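PDB 5UAO: tryptophane-5-halogenase from Microbispora sp. ATCC PTA-5024, which catalyses, as a flavoenzyme, the post-translational chlorination of a tryptophan at indole carbon 5 during biosynthesis of the lanthipeptide NAI-107. Local coordinates for residues D25-I29 against L373-R378; P209-G213 against R338-M342; Y77-F81 against A363-Q367; A47-R52 against L369-P374. One frame throughout, in Å; residues are numbered along the deposited sequence.

Contact 1. Residues D25-I29 against L373-R378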
loop_
_atom_site.group_PDB
_atom_site.type_symbol
_atom_site.label_atom_id
_atom_site.label_comp_id
_atom_site.label_asym_id
_atom_site.label_seq_id
_atom_site.Cartn_x
_atom_site.Cartn_y
_atom_site.Cartn_z
ATOM N N ASP A 25 -26.614 -20.403 -19.197
ATOM C CA ASP A 25 -25.212 -20.174 -19.654
ATOM C C ASP A 25 -24.486 -21.496 -19.885
ATOM O O ASP A 25 -24.181 -22.219 -18.926
ATOM C CB ASP A 25 -24.432 -19.328 -18.629
ATOM C CG ASP A 25 -23.151 -18.680 -19.205
ATOM O OD1 ASP A 25 -22.690 -18.976 -20.354
ATOM O OD2 ASP A 25 -22.599 -17.839 -18.463
ATOM N N PRO A 26 -24.223 -21.823 -21.163
ATOM C CA PRO A 26 -23.477 -23.031 -21.509
ATOM C C PRO A 26 -21.966 -22.684 -21.430
ATOM O O PRO A 26 -21.099 -23.543 -21.628
ATOM C CB PRO A 26 -23.926 -23.274 -22.946
ATOM C CG PRO A 26 -24.004 -21.868 -23.515
ATOM C CD PRO A 26 -24.431 -20.967 -22.357
ATOM N N GLY A 27 -21.699 -21.400 -21.181
ATOM C CA GLY A 27 -20.355 -20.860 -20.927
ATOM C C GLY A 27 -19.989 -20.771 -19.434
ATOM O O GLY A 27 -18.883 -20.383 -19.101
ATOM N N ALA A 28 -20.900 -21.150 -18.520
ATOM C CA ALA A 28 -20.631 -21.001 -17.085
ATOM C C ALA A 28 -19.494 -21.885 -16.583
ATOM O O ALA A 28 -19.319 -22.978 -17.043
ATOM C CB ALA A 28 -21.888 -21.271 -16.259
ATOM N N ILE A 29 -18.753 -21.403 -15.584
ATOM C CA ILE A 29 -17.766 -22.235 -14.880
ATOM C C ILE A 29 -18.478 -22.940 -13.761
ATOM O O ILE A 29 -18.783 -22.328 -12.719
ATOM C CB ILE A 29 -16.575 -21.385 -14.381
ATOM C CG1 ILE A 29 -15.695 -21.063 -15.608
ATOM C CG2 ILE A 29 -15.765 -22.129 -13.332
ATOM C CD1 ILE A 29 -14.732 -19.921 -15.435
ATOM N N LEU A 373 -12.504 -15.706 -9.234
ATOM C CA LEU A 373 -12.843 -16.765 -10.206
ATOM C C LEU A 373 -14.051 -16.297 -11.018
ATOM O O LEU A 373 -15.043 -15.900 -10.441
ATOM C CB LEU A 373 -13.128 -18.052 -9.494
ATOM C CG LEU A 373 -13.556 -19.257 -10.393
ATOM C CD1 LEU A 373 -12.375 -19.774 -11.187
ATOM C CD2 LEU A 373 -14.148 -20.370 -9.557
ATOM N N PRO A 374 -13.943 -16.265 -12.355
ATOM C CA PRO A 374 -15.132 -15.840 -13.093
ATOM C C PRO A 374 -16.292 -16.817 -12.983
ATOM O O PRO A 374 -16.095 -17.977 -12.711
ATOM C CB PRO A 374 -14.646 -15.746 -14.539
ATOM C CG PRO A 374 -13.147 -15.607 -14.442
ATOM C CD PRO A 374 -12.766 -16.416 -13.242
ATOM N N SER A 375 -17.487 -16.315 -13.196
ATOM C CA SER A 375 -18.702 -17.118 -13.269
ATOM C C SER A 375 -18.805 -17.863 -14.579
ATOM O O SER A 375 -19.541 -18.831 -14.654
ATOM C CB SER A 375 -19.932 -16.231 -13.256
ATOM O OG SER A 375 -19.887 -15.361 -12.166
ATOM N N SER A 376 -18.108 -17.389 -15.605
ATOM C CA SER A 376 -18.259 -17.939 -16.939
ATOM C C SER A 376 -17.051 -17.598 -17.828
ATOM O O SER A 376 -16.310 -16.650 -17.551
ATOM C CB SER A 376 -19.571 -17.427 -17.591
ATOM O OG SER A 376 -19.359 -16.216 -18.298
ATOM N N ARG A 377 -16.868 -18.372 -18.903
ATOM C CA ARG A 377 -15.700 -18.192 -19.781
ATOM C C ARG A 377 -15.803 -16.887 -20.594
ATOM O O ARG A 377 -14.820 -16.401 -21.129
ATOM C CB ARG A 377 -15.434 -19.446 -20.636
ATOM C CG ARG A 377 -15.608 -20.750 -19.830
ATOM C CD ARG A 377 -15.149 -22.052 -20.490
ATOM N NE ARG A 377 -15.882 -23.199 -19.923
ATOM C CZ ARG A 377 -17.074 -23.612 -20.362
ATOM N NH1 ARG A 377 -17.678 -23.012 -21.393
ATOM N NH2 ARG A 377 -17.672 -24.643 -19.786
ATOM N N ARG A 378 -16.982 -16.294 -20.648
ATOM C CA ARG A 378 -17.140 -14.990 -21.309
ATOM C C ARG A 378 -16.608 -13.790 -20.442
ATOM O O ARG A 378 -15.891 -12.938 -20.957
ATOM C CB ARG A 378 -18.605 -14.816 -21.781
ATOM C CG ARG A 378 -18.995 -15.812 -22.898
ATOM C CD ARG A 378 -20.499 -16.058 -23.054
ATOM N NE ARG A 378 -21.170 -16.186 -21.750
ATOM C CZ ARG A 378 -22.022 -15.304 -21.208
ATOM N NH1 ARG A 378 -22.387 -14.199 -21.851
ATOM N NH2 ARG A 378 -22.542 -15.541 -20.005
HETATM O O HOH W 1 -17.484 -20.014 -11.287
#
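A single antiparallel beta bridge pairs Ala28 with Ser376, a non-hydrogen-bonded pair whose CA atoms lie 3.9 Å apart. It joins the chain just before strand 31-35 to the loop that leaves helix 358-372. The bonds fall one residue to either side of the pair: Arg377 N gives to Gly27 O at 2.9 Å, and Ile29 N to Ser375 O at 2.8 Å. Glycine suits position 27, where a side chain would run into OD1 of Asp25; that same OD1 accepts Gly27 N and closes an Asx turn. With chi1 at -162°, Asp25 swings its carboxylate across to the other segment, and OD2 meets Arg378 NH2 in a 2.8 Å salt bridge. The oxygen lies in the guanidinium plane, yet the nitrogen arrives well above the carboxylate, the two planes being 76° apart. Arg377 lays one guanidinium face over Gly27 O and offers Pro26 O a weak bond from NH1, while its NH2 forms a salt bridge with Asp226. Branched and apolar, Ile29 sets CD1 against Pro374 CB at 4.3 Å. One water donates to both Ile29 O, at 3.0 Å, and Pro374 O, at 2.8 Å.

Contact 2. Residues P209-G213 against R338-M342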
loop_
_atom_site.group_PDB
_atom_site.type_symbol
_atom_site.label_atom_id
_atom_site.label_comp_id
_atom_site.label_asym_id
_atom_site.label_seq_id
_atom_site.Cartn_x
_atom_site.Cartn_y
_atom_site.Cartn_z
ATOM N N PRO A 209 -4.182 -21.757 -26.746
ATOM C CA PRO A 209 -3.328 -20.854 -26.017
ATOM C C PRO A 209 -3.920 -20.643 -24.613
ATOM O O PRO A 209 -5.160 -20.354 -24.465
ATOM C CB PRO A 209 -3.346 -19.559 -26.862
ATOM C CG PRO A 209 -4.568 -19.641 -27.726
ATOM C CD PRO A 209 -4.884 -21.101 -27.876
ATOM N N ASP A 210 -3.074 -20.905 -23.606
ATOM C CA ASP A 210 -3.405 -20.596 -22.224
ATOM C C ASP A 210 -4.634 -21.306 -21.685
ATOM O O ASP A 210 -5.281 -20.782 -20.761
ATOM C CB ASP A 210 -3.661 -19.084 -22.132
ATOM C CG ASP A 210 -2.397 -18.254 -22.366
ATOM O OD1 ASP A 210 -1.263 -18.814 -22.416
ATOM O OD2 ASP A 210 -2.558 -17.016 -22.418
ATOM N N HIS A 211 -4.977 -22.478 -22.247
ATOM C CA HIS A 211 -6.223 -23.166 -21.906
ATOM C C HIS A 211 -5.952 -24.695 -21.803
ATOM O O HIS A 211 -5.509 -25.315 -22.795
ATOM C CB HIS A 211 -7.311 -22.877 -22.936
ATOM C CG HIS A 211 -8.656 -23.439 -22.549
ATOM N ND1 HIS A 211 -9.521 -22.782 -21.702
ATOM C CD2 HIS A 211 -9.261 -24.612 -22.861
ATOM C CE1 HIS A 211 -10.601 -23.534 -21.506
ATOM N NE2 HIS A 211 -10.452 -24.663 -22.177
ATOM N N VAL A 212 -6.176 -25.273 -20.606
ATOM C CA VAL A 212 -6.017 -26.679 -20.371
ATOM C C VAL A 212 -7.317 -27.274 -20.843
ATOM O O VAL A 212 -8.373 -26.858 -20.375
ATOM C CB VAL A 212 -5.720 -27.018 -18.873
ATOM C CG1 VAL A 212 -5.798 -28.525 -18.614
ATOM C CG2 VAL A 212 -4.322 -26.467 -18.479
ATOM N N GLY A 213 -7.237 -28.263 -21.750
ATOM C CA GLY A 213 -8.414 -28.983 -22.235
ATOM C C GLY A 213 -8.752 -30.197 -21.398
ATOM O O GLY A 213 -9.902 -30.611 -21.338
ATOM N N ARG A 338 -2.816 -18.250 -15.073
ATOM C CA ARG A 338 -2.861 -18.080 -16.500
ATOM C C ARG A 338 -4.010 -18.882 -17.125
ATOM O O ARG A 338 -4.112 -20.105 -16.987
ATOM C CB ARG A 338 -1.558 -18.500 -17.106
ATOM C CG ARG A 338 -1.459 -18.094 -18.567
ATOM C CD ARG A 338 -0.019 -18.118 -18.974
ATOM N NE ARG A 338 0.160 -17.562 -20.297
ATOM C CZ ARG A 338 0.912 -16.515 -20.564
ATOM N NH1 ARG A 338 1.605 -15.906 -19.610
ATOM N NH2 ARG A 338 0.989 -16.088 -21.815
ATOM N N GLY A 339 -4.870 -18.182 -17.836
ATOM C CA GLY A 339 -6.071 -18.783 -18.445
ATOM C C GLY A 339 -6.904 -19.468 -17.383
ATOM O O GLY A 339 -7.347 -18.857 -16.437
ATOM N N ASN A 340 -7.105 -20.778 -17.544
ATOM C CA ASN A 340 -7.962 -21.530 -16.657
ATOM C C ASN A 340 -7.176 -22.343 -15.642
ATOM O O ASN A 340 -7.669 -23.358 -15.145
ATOM C CB ASN A 340 -8.928 -22.426 -17.493
ATOM C CG ASN A 340 -8.243 -23.530 -18.278
ATOM O OD1 ASN A 340 -7.065 -23.523 -18.552
ATOM N ND2 ASN A 340 -9.028 -24.520 -18.658
ATOM N N VAL A 341 -5.965 -21.867 -15.325
ATOM C CA VAL A 341 -5.142 -22.486 -14.303
ATOM C C VAL A 341 -4.704 -21.444 -13.294
ATOM O O VAL A 341 -4.192 -20.407 -13.693
ATOM C CB VAL A 341 -3.894 -23.084 -14.962
ATOM C CG1 VAL A 341 -2.946 -23.580 -13.900
ATOM C CG2 VAL A 341 -4.299 -24.220 -15.894
ATOM N N MET A 342 -4.942 -21.701 -12.018
ATOM C CA MET A 342 -4.246 -20.949 -10.960
ATOM C C MET A 342 -3.436 -21.905 -10.086
ATOM O O MET A 342 -3.888 -22.959 -9.734
ATOM C CB MET A 342 -5.200 -20.155 -10.105
ATOM C CG MET A 342 -4.360 -19.510 -8.961
ATOM S SD MET A 342 -5.030 -17.998 -8.472
ATOM C CE MET A 342 -4.063 -17.514 -7.018
#
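Asn340 meets the backbone of Val212 with both ends of its amide. Val212 N gives to OD1 of Asn340 at 2.8 Å, in the carbonyl plane and on a lone pair; ND2 of Asn340 returns a bond to Val212 O at 3.0 Å, again on a lone pair. The amide thus does for one residue what the backbone of a neighbouring strand would do, and the two bonds fix its rotation. Its CG sits between the backbone N and the carbonyl carbon (chi1 66°), which turns the group out toward Val212. The ring of His211 stacks on this amide, the planes 15° apart, with ND2 over one face toward the rim. Asn340 can reach out in this way because it stands in the type II' turn from Arg338 to Val341, the two-residue tip of the beta hairpin formed by strands 337-338 and 341-343 at the margin of the mixed sheet. Gly339 takes the positive phi of that turn, and a CB there would strike Asp210 O, which receives a CA-H...O contact from Gly339 CA at 3.2 Å. At the first position of the turn, Arg338 stretches its chain out from CG to NE, and NE meets OD1 of Asp210 at 2.8 Å, an almost perfectly straight bond (178°) within a salt bridge. The carboxylate is approached from above its plane, while NH1 of the same guanidinium forms a salt bridge with Glu335. On the buried side, Val212 CG2 presses on Val341 CG2 at 3.4 Å, a tight methyl-to-methyl contact; Leu206 and Tyr228 also pack on Val212.

Contact 3. Residues Y77-F81 against A363-Q367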
loop_
_atom_site.group_PDB
_atom_site.type_symbol
_atom_site.label_atom_id
_atom_site.label_comp_id
_atom_site.label_asym_id
_atom_site.label_seq_id
_atom_site.Cartn_x
_atom_site.Cartn_y
_atom_site.Cartn_z
ATOM N N TYR A 77 -3.032 -14.558 11.432
ATOM C CA TYR A 77 -4.104 -14.507 10.415
ATOM C C TYR A 77 -4.757 -15.839 10.111
ATOM O O TYR A 77 -5.968 -15.965 9.794
ATOM C CB TYR A 77 -3.511 -13.938 9.129
ATOM C CG TYR A 77 -4.513 -13.699 8.058
ATOM C CD1 TYR A 77 -5.344 -12.584 8.140
ATOM C CD2 TYR A 77 -4.652 -14.560 6.965
ATOM C CE1 TYR A 77 -6.288 -12.299 7.165
ATOM C CE2 TYR A 77 -5.624 -14.303 5.988
ATOM C CZ TYR A 77 -6.446 -13.168 6.109
ATOM O OH TYR A 77 -7.417 -12.811 5.211
ATOM N N MET A 78 -3.924 -16.878 10.170
ATOM C CA MET A 78 -4.374 -18.207 9.811
ATOM C C MET A 78 -5.473 -18.673 10.736
ATOM O O MET A 78 -6.335 -19.509 10.344
ATOM C CB MET A 78 -3.226 -19.204 9.828
ATOM C CG MET A 78 -3.458 -20.384 8.948
ATOM S SD MET A 78 -3.615 -19.961 7.202
ATOM C CE MET A 78 -4.144 -21.513 6.506
ATOM N N VAL A 79 -5.439 -18.230 11.983
ATOM C CA VAL A 79 -6.539 -18.557 12.906
ATOM C C VAL A 79 -7.916 -18.087 12.438
ATOM O O VAL A 79 -8.909 -18.872 12.468
ATOM C CB VAL A 79 -6.257 -18.000 14.308
ATOM C CG1 VAL A 79 -7.404 -18.310 15.263
ATOM C CG2 VAL A 79 -4.936 -18.604 14.844
ATOM N N MET A 80 -7.994 -16.835 11.978
ATOM C CA MET A 80 -9.183 -16.327 11.330
ATOM C C MET A 80 -9.576 -16.986 10.048
ATOM O O MET A 80 -10.779 -17.243 9.794
ATOM C CB MET A 80 -9.092 -14.823 11.156
ATOM C CG MET A 80 -9.120 -14.078 12.472
ATOM S SD MET A 80 -9.233 -12.296 12.218
ATOM C CE MET A 80 -7.556 -11.993 11.710
ATOM N N PHE A 81 -8.605 -17.234 9.180
ATOM C CA PHE A 81 -8.878 -17.985 7.966
ATOM C C PHE A 81 -9.524 -19.340 8.215
ATOM O O PHE A 81 -10.585 -19.673 7.658
ATOM C CB PHE A 81 -7.564 -18.124 7.154
ATOM C CG PHE A 81 -7.747 -18.778 5.832
ATOM C CD1 PHE A 81 -8.072 -18.051 4.724
ATOM C CD2 PHE A 81 -7.525 -20.119 5.702
ATOM C CE1 PHE A 81 -8.281 -18.696 3.499
ATOM C CE2 PHE A 81 -7.726 -20.759 4.512
ATOM C CZ PHE A 81 -8.083 -20.043 3.396
ATOM N N ALA A 363 -3.187 -19.263 2.045
ATOM C CA ALA A 363 -4.484 -18.667 2.377
ATOM C C ALA A 363 -4.758 -17.402 1.503
ATOM O O ALA A 363 -5.905 -17.100 1.030
ATOM C CB ALA A 363 -4.532 -18.332 3.837
ATOM N N THR A 364 -3.727 -16.611 1.292
ATOM C CA THR A 364 -3.856 -15.414 0.484
ATOM C C THR A 364 -4.186 -15.748 -0.959
ATOM O O THR A 364 -5.083 -15.130 -1.550
ATOM C CB THR A 364 -2.497 -14.598 0.497
ATOM O OG1 THR A 364 -2.120 -14.244 1.848
ATOM C CG2 THR A 364 -2.620 -13.389 -0.305
ATOM N N ALA A 365 -3.460 -16.708 -1.556
ATOM C CA ALA A 365 -3.760 -17.185 -2.913
ATOM C C ALA A 365 -5.190 -17.733 -3.034
ATOM O O ALA A 365 -5.896 -17.452 -4.017
ATOM C CB ALA A 365 -2.741 -18.263 -3.336
ATOM N N VAL A 366 -5.621 -18.479 -2.026
ATOM C CA VAL A 366 -7.014 -18.986 -1.981
ATOM C C VAL A 366 -8.036 -17.861 -1.994
ATOM O O VAL A 366 -9.052 -17.934 -2.713
ATOM C CB VAL A 366 -7.211 -19.917 -0.800
ATOM C CG1 VAL A 366 -8.662 -20.338 -0.599
ATOM C CG2 VAL A 366 -6.397 -21.203 -1.028
ATOM N N GLN A 367 -7.793 -16.817 -1.213
ATOM C CA GLN A 367 -8.777 -15.705 -1.181
ATOM C C GLN A 367 -8.836 -15.011 -2.477
ATOM O O GLN A 367 -9.880 -14.566 -2.918
ATOM C CB GLN A 367 -8.496 -14.692 -0.048
ATOM C CG GLN A 367 -8.882 -15.238 1.248
ATOM C CD GLN A 367 -8.630 -14.247 2.339
ATOM O OE1 GLN A 367 -7.603 -14.307 3.057
ATOM N NE2 GLN A 367 -9.513 -13.289 2.424
#
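The Phe81 ring carries the CB methyl of Ala363 over the middle of one face, 3.6 Å from its centroid and only 9° off the normal, a clean CH-pi contact; at its edge stands Val366 CG1, 4.0 Å from CZ of Phe81. The Tyr77 ring is met at its edge instead, where OH of Tyr77 donates to OE1 of Gln367 at 2.6 Å. That bond lies on a lone pair of the amide oxygen; the side chains reach toward each other from their two helices, with ring and amide nearly coplanar. Both aromatic residues hold CG opposite their own backbone N (chi1 near -175°), which sends the rings across the gap. Helices 76-85 and 358-372 need that length: the axes of the two segments stay 11.7 Å apart and cross at 43°. Alanine suits position 363 because its bare methyl lets the ring lie close, and SD of Met78 leans on Ala363 CB at 3.8 Å. Putting an alanine at Phe81 would probably open a gap over Ala363 and leave Val366 CG1 without its aromatic neighbour. Gln367 also packs on Phe447 of the second subunit. With Val366 resting on helix 39-51 as well, this is a buried three-helix junction, consistent with the Rossmann-type FAD-binding core of a flavin-dependent halogenase.

Contact 4. Residues A47-R52 against L369-P374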
loop_
_atom_site.group_PDB
_atom_site.type_symbol
_atom_site.label_atom_id
_atom_site.label_comp_id
_atom_site.label_asym_id
_atom_site.label_seq_id
_atom_site.Cartn_x
_atom_site.Cartn_y
_atom_site.Cartn_z
ATOM N N ALA A 47 -12.324 -23.929 0.632
ATOM C CA ALA A 47 -12.671 -22.533 0.393
ATOM C C ALA A 47 -13.640 -22.380 -0.782
ATOM O O ALA A 47 -14.617 -21.586 -0.648
ATOM C CB ALA A 47 -11.436 -21.701 0.161
ATOM N N LEU A 48 -13.410 -23.138 -1.884
ATOM C CA LEU A 48 -14.304 -23.101 -2.998
ATOM C C LEU A 48 -15.720 -23.559 -2.646
ATOM O O LEU A 48 -16.700 -22.920 -3.021
ATOM C CB LEU A 48 -13.811 -23.929 -4.179
ATOM C CG LEU A 48 -12.633 -23.320 -4.923
ATOM C CD1 LEU A 48 -11.928 -24.466 -5.683
ATOM C CD2 LEU A 48 -13.074 -22.230 -5.864
ATOM N N LYS A 49 -15.815 -24.688 -1.998
ATOM C CA LYS A 49 -17.096 -25.208 -1.600
ATOM C C LYS A 49 -17.792 -24.319 -0.511
ATOM O O LYS A 49 -19.002 -24.233 -0.527
ATOM C CB LYS A 49 -16.917 -26.656 -1.134
ATOM C CG LYS A 49 -18.137 -27.545 -1.275
ATOM C CD LYS A 49 -18.550 -27.749 -2.738
ATOM C CE LYS A 49 -19.811 -28.591 -2.800
ATOM N NZ LYS A 49 -20.456 -28.406 -4.125
ATOM N N ALA A 50 -17.048 -23.647 0.387
ATOM C CA ALA A 50 -17.642 -22.792 1.427
ATOM C C ALA A 50 -18.236 -21.559 0.818
ATOM O O ALA A 50 -19.318 -21.151 1.183
ATOM C CB ALA A 50 -16.597 -22.322 2.428
ATOM N N LYS A 51 -17.519 -20.944 -0.117
ATOM C CA LYS A 51 -17.949 -19.657 -0.626
ATOM C C LYS A 51 -18.725 -19.726 -1.922
ATOM O O LYS A 51 -19.425 -18.761 -2.215
ATOM C CB LYS A 51 -16.771 -18.725 -0.794
ATOM C CG LYS A 51 -15.995 -18.441 0.472
ATOM C CD LYS A 51 -16.782 -17.730 1.557
ATOM C CE LYS A 51 -15.888 -17.602 2.753
ATOM N NZ LYS A 51 -16.585 -17.208 3.986
ATOM N N ARG A 52 -18.629 -20.834 -2.683
ATOM C CA ARG A 52 -19.295 -21.005 -3.969
ATOM C C ARG A 52 -19.900 -22.400 -3.985
ATOM O O ARG A 52 -19.482 -23.268 -4.750
ATOM C CB ARG A 52 -18.291 -20.857 -5.116
ATOM C CG ARG A 52 -17.772 -19.450 -5.206
ATOM C CD ARG A 52 -17.080 -19.242 -6.496
ATOM N NE ARG A 52 -16.361 -17.984 -6.519
ATOM C CZ ARG A 52 -16.430 -17.114 -7.508
ATOM N NH1 ARG A 52 -17.170 -17.363 -8.595
ATOM N NH2 ARG A 52 -15.724 -16.022 -7.444
ATOM N N LEU A 369 -8.206 -16.401 -5.476
ATOM C CA LEU A 369 -8.925 -17.280 -6.395
ATOM C C LEU A 369 -10.411 -17.239 -6.127
ATOM O O LEU A 369 -11.239 -17.118 -7.043
ATOM C CB LEU A 369 -8.432 -18.706 -6.212
ATOM C CG LEU A 369 -9.245 -19.808 -6.984
ATOM C CD1 LEU A 369 -9.087 -19.602 -8.482
ATOM C CD2 LEU A 369 -8.795 -21.179 -6.558
ATOM N N VAL A 370 -10.777 -17.332 -4.866
ATOM C CA VAL A 370 -12.201 -17.477 -4.515
ATOM C C VAL A 370 -12.996 -16.220 -4.806
ATOM O O VAL A 370 -14.165 -16.291 -5.296
ATOM C CB VAL A 370 -12.397 -17.970 -3.100
ATOM C CG1 VAL A 370 -13.886 -18.023 -2.710
ATOM C CG2 VAL A 370 -11.821 -19.380 -3.022
ATOM N N SER A 371 -12.360 -15.081 -4.566
ATOM C CA SER A 371 -12.941 -13.807 -4.922
ATOM C C SER A 371 -13.011 -13.519 -6.391
ATOM O O SER A 371 -13.889 -12.802 -6.800
ATOM C CB SER A 371 -12.036 -12.682 -4.386
ATOM O OG SER A 371 -12.028 -12.713 -3.001
ATOM N N LEU A 372 -11.973 -13.894 -7.148
ATOM C CA LEU A 372 -11.831 -13.454 -8.506
ATOM C C LEU A 372 -12.228 -14.464 -9.604
ATOM O O LEU A 372 -12.282 -14.096 -10.776
ATOM C CB LEU A 372 -10.407 -12.957 -8.763
ATOM C CG LEU A 372 -9.914 -11.759 -7.971
ATOM C CD1 LEU A 372 -8.550 -11.327 -8.520
ATOM C CD2 LEU A 372 -10.878 -10.607 -8.004
ATOM N N LEU A 373 -12.504 -15.706 -9.234
ATOM C CA LEU A 373 -12.843 -16.765 -10.206
ATOM C C LEU A 373 -14.051 -16.297 -11.018
ATOM O O LEU A 373 -15.043 -15.900 -10.441
ATOM C CB LEU A 373 -13.128 -18.052 -9.494
ATOM C CG LEU A 373 -13.556 -19.257 -10.393
ATOM C CD1 LEU A 373 -12.375 -19.774 -11.187
ATOM C CD2 LEU A 373 -14.148 -20.370 -9.557
ATOM N N PRO A 374 -13.943 -16.265 -12.355
ATOM C CA PRO A 374 -15.132 -15.840 -13.093
ATOM C C PRO A 374 -16.292 -16.817 -12.983
ATOM O O PRO A 374 -16.095 -17.977 -12.711
ATOM C CB PRO A 374 -14.646 -15.746 -14.539
ATOM C CG PRO A 374 -13.147 -15.607 -14.442
ATOM C CD PRO A 374 -12.766 -16.416 -13.242
#
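Val370 O is gripped twice by one side chain: Arg52 NH2 reaches it at 2.7 Å and Arg52 NE at 3.0 Å, a side-on grasp of a single acceptor. The oxygen lies near the guanidinium plane, and the NE donor is in the carbonyl plane. Arginine suits this place because its chain, extended from CG to NE, carries the group from the end of helix 39-51 to the last turn of helix 358-372. NH2 adds a weak bond to Leu373 O, and CB of Leu373 sits over one face of the guanidinium. A methionine in place of Arg52 is likely to leave Val370 O without either of these donors and the two helix ends less firmly joined. Beneath, the contact is apolar: Leu48 CD2 approaches Val370 CG2 at 4.2 Å and Leu373 CD2 at 4.3 Å, and Ala47 CB meets Val370 CG2 at 4.0 Å. Lys51 lends only the root of its side chain, CB lying 3.5 Å from Val370 CG1; a bend at chi2 leads its ammonium away to a cation-pi contact with Tyr85. A positive group set on carbonyls at the C-terminal end of helix 358-372 would probably offset the negative end of that helix's dipole.

In the fold
Three of the four contacts use helix 358-372 or its exit, in sequence order: contact 3 along the helix, contact 4 at its last turn, contact 1 in the loop beyond. Contacts 1 and 4 share Leu373 and Pro374, their centres 13 Å apart. Contacts 3 and 4, also 13 Å between centres, meet where Val366 packs on Ala47, and both touch the second subunit. Contact 2 joins them through Met342, whose CE lies 3.5 Å from Ala365 O and whose SD lies 4.1 Å from Leu369 CB. Around the bound FAD, the side chain of Met78 in contact 3 comes to about 7 Å, Val212 in contact 2 to about 12 Å and Leu369 in contact 4 to about 13 Å.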